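Local structure of possible galactose mutarotase (Streptomyces platensis subsp. rosaceus, 4RNL) at residues D23-E28 and W124-V129; L62-A65 and S69-A72; G79-R84 and V152-T157. The protein is of unproven function but probably interconverts the alpha and beta anomers of galactose or a related aldose, as aldose 1-epimerases of the galactose mutarotase family do. All blocks are in the same frame, centred on the assembly; numbering follows the deposited sequence.

Contact 1 (D23-E28 and W124-V129); sequences DRWTLE and WDAREV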
ATOM      1  N   ASP A  23      13.073   4.069  14.166  1.00 17.45           N
ATOM      2  CA  ASP A  23      14.296   3.840  13.398  1.00 16.24           C
ATOM      3  C   ASP A  23      14.010   3.892  11.903  1.00 14.45           C
ATOM      4  O   ASP A  23      12.891   3.620  11.469  1.00 14.31           O
ATOM      5  CB  ASP A  23      14.887   2.464  13.725  1.00 12.80           C
ATOM      6  CG  ASP A  23      15.648   2.438  15.026  1.00 22.19           C
ATOM      7  OD1 ASP A  23      16.039   3.514  15.535  1.00 21.05           O
ATOM      8  OD2 ASP A  23      15.878   1.318  15.537  1.00 28.15           O
ATOM      9  N   ARG A  24      15.027   4.245  11.117  1.00 13.53           N
ATOM     10  CA  ARG A  24      14.930   4.177   9.656  1.00 11.18           C
ATOM     11  C   ARG A  24      15.896   3.123   9.121  1.00 13.71           C
ATOM     12  O   ARG A  24      17.092   3.165   9.408  1.00 15.51           O
ATOM     13  CB  ARG A  24      15.212   5.537   9.002  1.00 14.15           C
ATOM     14  CG  ARG A  24      15.092   5.501   7.471  1.00 12.21           C
ATOM     15  CD  ARG A  24      15.033   6.884   6.852  1.00 16.24           C
ATOM     16  NE  ARG A  24      16.282   7.628   7.025  1.00 18.99           N
ATOM     17  CZ  ARG A  24      16.545   8.795   6.445  1.00 23.66           C
ATOM     18  NH1 ARG A  24      15.641   9.359   5.657  1.00 18.14           N
ATOM     19  NH2 ARG A  24      17.711   9.404   6.654  1.00 25.32           N
ATOM     20  N   TRP A  25      15.375   2.169   8.360  1.00 12.70           N
ATOM     21  CA  TRP A  25      16.206   1.123   7.773  1.00 12.16           C
ATOM     22  C   TRP A  25      16.451   1.447   6.312  1.00 15.45           C
ATOM     23  O   TRP A  25      15.516   1.787   5.578  1.00 16.61           O
ATOM     24  CB  TRP A  25      15.501  -0.228   7.899  1.00 11.44           C
ATOM     25  CG  TRP A  25      15.481  -0.744   9.313  1.00 13.92           C
ATOM     26  CD1 TRP A  25      14.675  -0.319  10.338  1.00 13.01           C
ATOM     27  CD2 TRP A  25      16.308  -1.782   9.857  1.00 12.90           C
ATOM     28  NE1 TRP A  25      14.952  -1.040  11.483  1.00 14.59           N
ATOM     29  CE2 TRP A  25      15.951  -1.935  11.214  1.00 13.05           C
ATOM     30  CE3 TRP A  25      17.322  -2.588   9.327  1.00 12.98           C
ATOM     31  CZ2 TRP A  25      16.575  -2.868  12.050  1.00 15.82           C
ATOM     32  CZ3 TRP A  25      17.933  -3.517  10.155  1.00 14.71           C
ATOM     33  CH2 TRP A  25      17.558  -3.648  11.502  1.00 21.59           C
ATOM     34  N   THR A  26      17.709   1.354   5.890  1.00 11.80           N
ATOM     35  CA  THR A  26      18.067   1.660   4.509  1.00 12.36           C
ATOM     36  C   THR A  26      18.494   0.393   3.794  1.00 16.32           C
ATOM     37  O   THR A  26      19.390  -0.318   4.255  1.00 17.65           O
ATOM     38  CB  THR A  26      19.208   2.682   4.425  1.00 17.10           C
ATOM     39  OG1 THR A  26      18.789   3.914   5.017  1.00 15.02           O
ATOM     40  CG2 THR A  26      19.575   2.948   2.971  1.00 18.13           C
ATOM     41  N   LEU A  27      17.823   0.103   2.683  1.00 12.24           N
ATOM     42  CA  LEU A  27      18.168  -1.034   1.837  1.00 12.86           C
ATOM     43  C   LEU A  27      18.772  -0.461   0.565  1.00 16.65           C
ATOM     44  O   LEU A  27      18.143   0.362  -0.105  1.00 13.78           O
ATOM     45  CB  LEU A  27      16.908  -1.847   1.495  1.00 16.40           C
ATOM     46  CG  LEU A  27      16.317  -2.808   2.534  1.00 22.29           C
ATOM     47  CD1 LEU A  27      16.133  -2.176   3.902  1.00 21.10           C
ATOM     48  CD2 LEU A  27      14.988  -3.355   2.054  1.00 16.02           C
ATOM     49  N   GLU A  28      19.993  -0.875   0.234  1.00 17.45           N
ATOM     50  CA  GLU A  28      20.710  -0.299  -0.899  1.00 13.40           C
ATOM     51  C   GLU A  28      21.284  -1.395  -1.792  1.00 19.19           C
ATOM     52  O   GLU A  28      22.062  -2.223  -1.322  1.00 16.96           O
ATOM     53  CB  GLU A  28      21.854   0.588  -0.391  1.00 17.38           C
ATOM     54  CG  GLU A  28      22.865   0.974  -1.456  1.00 22.93           C
ATOM     55  CD  GLU A  28      22.341   2.038  -2.392  1.00 28.72           C
ATOM     56  OE1 GLU A  28      22.268   3.211  -1.972  1.00 30.06           O
ATOM     57  OE2 GLU A  28      22.005   1.703  -3.547  1.00 32.79           O
ATOM     58  N   TRP A 124       6.506  -0.598  15.004  1.00 15.08           N
ATOM     59  CA  TRP A 124       6.789  -2.028  14.859  1.00 15.01           C
ATOM     60  C   TRP A 124       8.198  -2.390  15.332  1.00 16.85           C
ATOM     61  O   TRP A 124       9.131  -1.584  15.207  1.00 17.00           O
ATOM     62  CB  TRP A 124       6.628  -2.422  13.381  1.00 14.27           C
ATOM     63  CG  TRP A 124       5.205  -2.295  12.898  1.00 12.85           C
ATOM     64  CD1 TRP A 124       4.474  -1.154  12.767  1.00 14.39           C
ATOM     65  CD2 TRP A 124       4.346  -3.370  12.501  1.00 12.88           C
ATOM     66  NE1 TRP A 124       3.207  -1.449  12.308  1.00 13.13           N
ATOM     67  CE2 TRP A 124       3.107  -2.805  12.134  1.00 14.75           C
ATOM     68  CE3 TRP A 124       4.515  -4.754  12.404  1.00 14.21           C
ATOM     69  CZ2 TRP A 124       2.034  -3.579  11.693  1.00 15.00           C
ATOM     70  CZ3 TRP A 124       3.446  -5.525  11.960  1.00 14.71           C
ATOM     71  CH2 TRP A 124       2.224  -4.934  11.612  1.00 16.68           C
ATOM     72  N   ASP A 125       8.350  -3.590  15.892  1.00 14.07           N
ATOM     73  CA  ASP A 125       9.680  -4.126  16.201  1.00 15.03           C
ATOM     74  C   ASP A 125      10.346  -4.473  14.883  1.00 17.98           C
ATOM     75  O   ASP A 125       9.680  -4.921  13.959  1.00 18.99           O
ATOM     76  CB  ASP A 125       9.579  -5.407  17.042  1.00 22.01           C
ATOM     77  CG  ASP A 125       9.100  -5.153  18.453  1.00 32.29           C
ATOM     78  OD1 ASP A 125       9.208  -4.003  18.922  1.00 39.48           O
ATOM     79  OD2 ASP A 125       8.627  -6.115  19.096  1.00 39.46           O
ATOM     80  N   ALA A 126      11.652  -4.264  14.786  1.00 17.15           N
ATOM     81  CA  ALA A 126      12.344  -4.541  13.539  1.00 15.37           C
ATOM     82  C   ALA A 126      13.583  -5.390  13.778  1.00 18.13           C
ATOM     83  O   ALA A 126      14.263  -5.246  14.797  1.00 19.07           O
ATOM     84  CB  ALA A 126      12.741  -3.229  12.845  1.00 14.28           C
ATOM     85  N   ARG A 127      13.898  -6.257  12.821  1.00 14.14           N
ATOM     86  CA  ARG A 127      15.198  -6.928  12.842  1.00 22.79           C
ATOM     87  C   ARG A 127      15.716  -7.169  11.435  1.00 22.36           C
ATOM     88  O   ARG A 127      14.934  -7.326  10.489  1.00 18.28           O
ATOM     89  CB  ARG A 127      15.139  -8.240  13.617  1.00 22.67           C
ATOM     90  CG  ARG A 127      14.269  -9.289  12.969  1.00 28.55           C
ATOM     91  CD  ARG A 127      14.312 -10.603  13.742  1.00 40.51           C
ATOM     92  NE  ARG A 127      13.454 -11.615  13.126  1.00 45.84           N
ATOM     93  CZ  ARG A 127      13.891 -12.583  12.322  1.00 49.64           C
ATOM     94  NH1 ARG A 127      15.185 -12.683  12.043  1.00 52.13           N
ATOM     95  NH2 ARG A 127      13.034 -13.457  11.803  1.00 49.19           N
ATOM     96  N   GLU A 128      17.039  -7.205  11.301  1.00 15.19           N
ATOM     97  CA  GLU A 128      17.645  -7.429   9.993  1.00 16.01           C
ATOM     98  C   GLU A 128      17.423  -8.870   9.538  1.00 15.64           C
ATOM     99  O   GLU A 128      17.521  -9.812  10.333  1.00 16.35           O
ATOM    100  CB  GLU A 128      19.146  -7.111  10.036  1.00 16.63           C
ATOM    101  CG  GLU A 128      19.847  -7.192   8.681  1.00 16.55           C
ATOM    102  CD  GLU A 128      21.247  -6.607   8.742  1.00 25.47           C
ATOM    103  OE1 GLU A 128      21.626  -6.123   9.829  1.00 29.98           O
ATOM    104  OE2 GLU A 128      21.967  -6.635   7.719  1.00 26.89           O
ATOM    105  N   VAL A 129      17.088  -9.029   8.262  1.00 15.28           N
ATOM    106  CA  VAL A 129      17.073 -10.342   7.627  1.00 14.65           C
ATOM    107  C   VAL A 129      17.919 -10.243   6.366  1.00 13.75           C
ATOM    108  O   VAL A 129      18.337  -9.151   5.980  1.00 14.49           O
ATOM    109  CB  VAL A 129      15.637 -10.803   7.276  1.00 13.27           C
ATOM    110  CG1 VAL A 129      14.805 -11.008   8.546  1.00 16.52           C
ATOM    111  CG2 VAL A 129      14.966  -9.810   6.337  1.00 11.86           C
TER
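Trp25 meets Ala126 and Glu128 because its first torsion (chi1 -72°) sets CG opposite the carbonyl carbon and swings the indole out from its strand toward residues 126-128. Glu128 meets the ring with CB, its extended chain carrying the carboxylate onward. The indole is used along its length. Its pyrrole part takes the methyl of Ala126, with Trp25 NE1 3.4 Å from Ala126 CB. At the far end of the six-membered ring, Trp25 CH2 lies 3.6 Å from Glu128 N and Trp25 CZ3 lies 3.8 Å from Glu128 CB. The carboxylate plane of Glu128 is turned 73° from the indole, so the two flat groups do not stack. Replacing the indole by an alanine here is likely to leave the Ala126 methyl and Glu128 CB without their apolar partner and to open a gap between the strands. The strands belong to different sheets; their axes approach to 9.6 Å at their closest and run roughly parallel, at 25°. Strand 21-28 lies between strands 7-15 and 35-39, whereas 125-129 is outermost in its own sheet, beside strand 132-139, whose Val133 also touches Trp25.

Contact 2 (L62-A65 and S69-A72); sequences LGFA and SYAA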
ATOM      1  N   LEU A  62       5.955   9.464  -2.802  1.00  9.92           N
ATOM      2  CA  LEU A  62       5.436  10.610  -2.060  1.00 10.47           C
ATOM      3  C   LEU A  62       5.730  10.376  -0.588  1.00 11.19           C
ATOM      4  O   LEU A  62       5.496   9.287  -0.060  1.00 11.64           O
ATOM      5  CB  LEU A  62       3.924  10.791  -2.266  1.00 10.82           C
ATOM      6  CG  LEU A  62       3.426  11.042  -3.693  1.00 12.24           C
ATOM      7  CD1 LEU A  62       1.980  11.526  -3.670  1.00 11.99           C
ATOM      8  CD2 LEU A  62       4.320  12.033  -4.439  1.00 11.60           C
ATOM      9  N   GLY A  63       6.263  11.384   0.084  1.00 14.15           N
ATOM     10  CA  GLY A  63       6.608  11.217   1.482  1.00 12.67           C
ATOM     11  C   GLY A  63       7.136  12.503   2.081  1.00 14.55           C
ATOM     12  O   GLY A  63       7.017  13.576   1.487  1.00 12.55           O
ATOM     13  N   PHE A  64       7.746  12.388   3.254  1.00 12.75           N
ATOM     14  CA  PHE A  64       8.290  13.551   3.943  1.00 13.24           C
ATOM     15  C   PHE A  64       9.725  13.277   4.341  1.00 16.08           C
ATOM     16  O   PHE A  64      10.116  12.117   4.526  1.00 14.76           O
ATOM     17  CB  PHE A  64       7.492  13.843   5.211  1.00 14.69           C
ATOM     18  CG  PHE A  64       6.027  14.088   4.972  1.00 13.88           C
ATOM     19  CD1 PHE A  64       5.601  15.225   4.296  1.00 16.42           C
ATOM     20  CD2 PHE A  64       5.076  13.197   5.462  1.00 16.61           C
ATOM     21  CE1 PHE A  64       4.250  15.461   4.093  1.00 22.74           C
ATOM     22  CE2 PHE A  64       3.720  13.423   5.261  1.00 17.94           C
ATOM     23  CZ  PHE A  64       3.307  14.560   4.579  1.00 20.07           C
ATOM     24  N   ALA A  65      10.494  14.352   4.487  1.00 17.74           N
ATOM     25  CA  ALA A  65      11.889  14.264   4.895  1.00 21.51           C
ATOM     26  C   ALA A  65      12.012  13.903   6.369  1.00 23.55           C
ATOM     27  O   ALA A  65      13.027  13.346   6.792  1.00 21.83           O
ATOM     28  CB  ALA A  65      12.604  15.582   4.611  1.00 22.35           C
ATOM     29  N   SER A  69       6.457  15.250  10.257  1.00 18.11           N
ATOM     30  CA  SER A  69       5.480  15.435   9.186  1.00 18.16           C
ATOM     31  C   SER A  69       4.566  14.214   9.064  1.00 18.87           C
ATOM     32  O   SER A  69       3.357  14.355   8.874  1.00 20.27           O
ATOM     33  CB  SER A  69       6.186  15.720   7.852  1.00 17.82           C
ATOM     34  OG  SER A  69       6.748  17.030   7.818  1.00 20.68           O
ATOM     35  N   TYR A  70       5.141  13.018   9.165  1.00 14.80           N
ATOM     36  CA  TYR A  70       4.347  11.788   9.128  1.00 13.88           C
ATOM     37  C   TYR A  70       3.416  11.690  10.329  1.00 17.46           C
ATOM     38  O   TYR A  70       2.268  11.247  10.208  1.00 21.72           O
ATOM     39  CB  TYR A  70       5.240  10.544   9.094  1.00 14.33           C
ATOM     40  CG  TYR A  70       5.861  10.252   7.756  1.00 13.45           C
ATOM     41  CD1 TYR A  70       5.127   9.635   6.748  1.00 11.44           C
ATOM     42  CD2 TYR A  70       7.184  10.578   7.501  1.00 12.51           C
ATOM     43  CE1 TYR A  70       5.706   9.364   5.512  1.00 12.03           C
ATOM     44  CE2 TYR A  70       7.770  10.310   6.280  1.00 12.25           C
ATOM     45  CZ  TYR A  70       7.028   9.706   5.288  1.00 13.98           C
ATOM     46  OH  TYR A  70       7.615   9.438   4.063  1.00 12.83           O
ATOM     47  N   ALA A  71       3.927  12.074  11.492  1.00 20.81           N
ATOM     48  CA  ALA A  71       3.140  12.065  12.719  1.00 19.06           C
ATOM     49  C   ALA A  71       1.951  13.025  12.624  1.00 23.69           C
ATOM     50  O   ALA A  71       0.851  12.720  13.095  1.00 25.40           O
ATOM     51  CB  ALA A  71       4.018  12.436  13.897  1.00 21.04           C
ATOM     52  N   ALA A  72       2.183  14.187  12.020  1.00 20.56           N
ATOM     53  CA  ALA A  72       1.171  15.242  11.945  1.00 23.22           C
ATOM     54  C   ALA A  72       0.232  15.090  10.754  1.00 24.99           C
ATOM     55  O   ALA A  72      -0.886  15.607  10.767  1.00 26.28           O
ATOM     56  CB  ALA A  72       1.840  16.617  11.908  1.00 23.44           C
TER
HETATM   57  O   HOH W   1       6.344   7.997   2.348  1.00 11.85           O
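Ser69 and Tyr70 approach Phe64 from two directions. The CB of Ser69 lies over one face of the Phe64 ring in a CH-pi contact, 3.7 Å from the centroid and nearest to CG. Tyr70 receives the edge of the same ring: Phe64 CD2 points at the centre of the tyrosine face, 3.6 Å above its plane, and the rings form a T-shaped pair with planes at 80°. A polar bond fastens the other end of the tyrosine, where the backbone N of Phe64 donates to Tyr70 OH over 3.1 Å at a fairly straight 162°. That hydroxyl also donates to a water lying in the plane of the tyrosine ring, 2.6 Å between Tyr70 OH and the water O, and the water passes a hydrogen bond on to Leu62 O. Farther out, Ser69 OG is bonded to Asp66 OD1 near the start of helix 67-72, and Gln46 NE2 holds Phe64 O. The ring of Phe78 also meets Phe64. As acceptor from an amide and donor to a water, the buried tyrosine hydroxyl is satisfied on both counts, and it ties the loop after strand 57-59 to the short helix that follows.

Contact 3 (G79-R84 and V152-T157); sequences GALVGR and VRVTYT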
ATOM      1  N   GLY A  79       3.306   5.989   2.033  1.00 13.68           N
ATOM      2  CA  GLY A  79       4.201   4.854   2.229  1.00 11.73           C
ATOM      3  C   GLY A  79       3.780   3.755   3.192  1.00 14.32           C
ATOM      4  O   GLY A  79       4.557   2.827   3.463  1.00 13.69           O
ATOM      5  N   ALA A  80       2.545   3.813   3.678  1.00 10.60           N
ATOM      6  CA  ALA A  80       2.210   3.113   4.914  1.00 13.00           C
ATOM      7  C   ALA A  80       1.834   1.644   4.782  1.00 11.52           C
ATOM      8  O   ALA A  80       1.137   1.243   3.847  1.00 11.63           O
ATOM      9  CB  ALA A  80       1.109   3.862   5.650  1.00 17.76           C
ATOM     10  N   LEU A  81       2.299   0.854   5.750  1.00  9.94           N
ATOM     11  CA  LEU A  81       1.759  -0.479   6.003  1.00 11.82           C
ATOM     12  C   LEU A  81       0.360  -0.253   6.577  1.00 16.98           C
ATOM     13  O   LEU A  81       0.208   0.380   7.624  1.00 15.79           O
ATOM     14  CB  LEU A  81       2.651  -1.187   7.032  1.00 12.74           C
ATOM     15  CG  LEU A  81       2.541  -2.679   7.370  1.00 22.55           C
ATOM     16  CD1 LEU A  81       3.617  -3.051   8.384  1.00 20.66           C
ATOM     17  CD2 LEU A  81       1.203  -3.050   7.911  1.00 20.36           C
ATOM     18  N   VAL A  82      -0.666  -0.757   5.899  1.00 10.86           N
ATOM     19  CA  VAL A  82      -2.035  -0.491   6.319  1.00  9.34           C
ATOM     20  C   VAL A  82      -2.687  -1.758   6.861  1.00  9.48           C
ATOM     21  O   VAL A  82      -2.573  -2.827   6.258  1.00 11.37           O
ATOM     22  CB  VAL A  82      -2.876   0.058   5.154  1.00 11.33           C
ATOM     23  CG1 VAL A  82      -4.335   0.172   5.561  1.00 14.54           C
ATOM     24  CG2 VAL A  82      -2.336   1.412   4.722  1.00 12.20           C
ATOM     25  N   GLY A  83      -3.362  -1.638   8.003  1.00 11.61           N
ATOM     26  CA  GLY A  83      -4.053  -2.768   8.620  1.00 12.44           C
ATOM     27  C   GLY A  83      -4.782  -2.258   9.853  1.00 12.47           C
ATOM     28  O   GLY A  83      -4.584  -1.091  10.216  1.00  9.56           O
ATOM     29  N   ARG A  84      -5.579  -3.093  10.527  1.00 11.01           N
ATOM     30  CA  ARG A  84      -5.718  -4.525  10.248  1.00 13.39           C
ATOM     31  C   ARG A  84      -6.520  -4.805   8.980  1.00 13.69           C
ATOM     32  O   ARG A  84      -6.417  -5.885   8.390  1.00 12.86           O
ATOM     33  CB  ARG A  84      -6.404  -5.214  11.447  1.00 16.29           C
ATOM     34  CG  ARG A  84      -6.424  -6.736  11.386  1.00 12.15           C
ATOM     35  CD  ARG A  84      -7.184  -7.353  12.559  1.00 13.04           C
ATOM     36  NE  ARG A  84      -6.606  -7.013  13.866  1.00 13.62           N
ATOM     37  CZ  ARG A  84      -6.740  -7.780  14.948  1.00 15.55           C
ATOM     38  NH1 ARG A  84      -7.402  -8.930  14.869  1.00 15.71           N
ATOM     39  NH2 ARG A  84      -6.203  -7.415  16.106  1.00 15.64           N
ATOM     40  N   VAL A 152       1.630 -10.398  13.530  1.00 12.09           N
ATOM     41  CA  VAL A 152       1.908  -9.966  12.158  1.00 11.48           C
ATOM     42  C   VAL A 152       3.391  -9.762  11.905  1.00 13.92           C
ATOM     43  O   VAL A 152       4.087  -9.155  12.722  1.00 13.82           O
ATOM     44  CB  VAL A 152       1.196  -8.628  11.831  1.00 16.31           C
ATOM     45  CG1 VAL A 152       1.448  -8.214  10.370  1.00 12.29           C
ATOM     46  CG2 VAL A 152      -0.291  -8.726  12.113  1.00 15.81           C
ATOM     47  N   ARG A 153       3.868 -10.260  10.764  1.00 10.54           N
ATOM     48  CA  ARG A 153       5.233 -10.005  10.321  1.00 14.00           C
ATOM     49  C   ARG A 153       5.200  -9.521   8.886  1.00 16.40           C
ATOM     50  O   ARG A 153       4.545 -10.122   8.036  1.00 19.01           O
ATOM     51  CB  ARG A 153       6.091 -11.273  10.402  1.00 15.61           C
ATOM     52  CG  ARG A 153       6.521 -11.620  11.801  1.00 22.41           C
ATOM     53  CD  ARG A 153       7.418 -12.838  11.835  1.00 25.90           C
ATOM     54  NE  ARG A 153       7.956 -13.022  13.181  1.00 32.51           N
ATOM     55  CZ  ARG A 153       7.277 -13.563  14.186  1.00 39.36           C
ATOM     56  NH1 ARG A 153       6.031 -13.983  13.997  1.00 40.72           N
ATOM     57  NH2 ARG A 153       7.843 -13.682  15.380  1.00 41.97           N
ATOM     58  N   VAL A 154       5.908  -8.434   8.619  1.00 11.23           N
ATOM     59  CA  VAL A 154       5.973  -7.889   7.272  1.00  9.03           C
ATOM     60  C   VAL A 154       7.442  -7.742   6.916  1.00 11.94           C
ATOM     61  O   VAL A 154       8.198  -7.072   7.620  1.00 12.73           O
ATOM     62  CB  VAL A 154       5.260  -6.533   7.178  1.00  9.16           C
ATOM     63  CG1 VAL A 154       5.390  -5.968   5.770  1.00 11.30           C
ATOM     64  CG2 VAL A 154       3.785  -6.684   7.547  1.00 10.14           C
ATOM     65  N   THR A 155       7.852  -8.396   5.833  1.00 13.17           N
ATOM     66  CA  THR A 155       9.263  -8.472   5.506  1.00 14.97           C
ATOM     67  C   THR A 155       9.521  -7.720   4.218  1.00 13.37           C
ATOM     68  O   THR A 155       8.915  -8.013   3.186  1.00 11.57           O
ATOM     69  CB  THR A 155       9.719  -9.936   5.373  1.00 16.25           C
ATOM     70  OG1 THR A 155       9.414 -10.643   6.584  1.00 18.61           O
ATOM     71  CG2 THR A 155      11.230 -10.011   5.117  1.00 16.30           C
ATOM     72  N   TYR A 156      10.420  -6.745   4.289  1.00  9.38           N
ATOM     73  CA  TYR A 156      10.765  -5.903   3.151  1.00  9.82           C
ATOM     74  C   TYR A 156      12.170  -6.306   2.707  1.00 11.31           C
ATOM     75  O   TYR A 156      13.121  -6.163   3.474  1.00 13.69           O
ATOM     76  CB  TYR A 156      10.813  -4.427   3.564  1.00  9.08           C
ATOM     77  CG  TYR A 156       9.538  -3.810   4.131  1.00  9.05           C
ATOM     78  CD1 TYR A 156       9.101  -4.123   5.419  1.00 12.86           C
ATOM     79  CD2 TYR A 156       8.813  -2.870   3.404  1.00 14.26           C
ATOM     80  CE1 TYR A 156       7.951  -3.532   5.958  1.00 14.22           C
ATOM     81  CE2 TYR A 156       7.660  -2.276   3.932  1.00 11.08           C
ATOM     82  CZ  TYR A 156       7.238  -2.620   5.201  1.00  9.31           C
ATOM     83  OH  TYR A 156       6.108  -2.015   5.726  1.00 11.13           O
ATOM     84  N   THR A 157      12.316  -6.823   1.491  1.00 10.01           N
ATOM     85  CA  THR A 157      13.657  -7.158   0.993  1.00 10.10           C
ATOM     86  C   THR A 157      13.909  -6.577  -0.387  1.00 14.81           C
ATOM     87  O   THR A 157      12.979  -6.290  -1.140  1.00 14.39           O
ATOM     88  CB  THR A 157      13.899  -8.667   0.944  1.00 11.92           C
ATOM     89  OG1 THR A 157      12.842  -9.291   0.205  1.00 12.53           O
ATOM     90  CG2 THR A 157      13.933  -9.245   2.357  1.00 11.80           C
TER
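Leu81 faces Val154 between two sheets, their CA atoms 8.6 Å apart, a separation spanned by side chains rather than by backbone pairing. Strand 152-157 is part of the long strand 150-159 and alternates regularly, so that Val154 and Tyr156 both point toward the other segment while Arg153, just before Val154, turns away. The 79-84 segment is less regular: it is extended in the short strand 81-82, Gly79 ahead of it has a positive phi (63°), and it reaches Arg84 through a cis peptide bond. Leu81 is its one residue that carries this contact. With CG anti to the backbone N (chi1 -169°) and the chain fully extended, its CD1 is carried out to the valine. Leu81 and Val154 meet tip to tip, Leu81 CD1 lying 3.7 Å from Val154 CG2, the methyl that stands beside the valine's own backbone N. Tyr156 comes in from the flank. The end of its side chain passes across the leucine, with Tyr156 OH 3.8 Å from Leu81 CB and equally far from Leu81 CD1. Ile165 of the adjacent strand 162-171 touches both Val154 and Tyr156. The backbone of Leu81 is itself bonded to Gly42. Chemically the contact is therefore mostly hydrocarbon: a leucine branch that meets a valine methyl at its tip and a tyrosine hydroxyl at its flank, joining the two sheets by dispersion and exclusion of water, while the tyrosine OH at its border has a weak hydrogen bond to Gly43 O.

How the contacts relate
Contacts 1 and 3 lie on neighbouring parts of one large beta structure, their centres about 12 Å apart, and both use the nine-stranded sheet that holds strands 125-129 and 150-159. They touch directly, through Trp124 and Leu27. Contact 1 bridges that sheet to the five-stranded one, and contact 3 bridges it to strand 81-82 of the seven-stranded one. Contact 2 is centred about 18 Å from contact 1 and 17 Å from contact 3, and touches neither. In sequence it falls between the two halves of contact 1 and closes before contact 3 opens, while contacts 1 and 3 interleave. Contacts 1 and 3 thus join three sheets, and contact 2 packs helix 67-72 on its preceding loop.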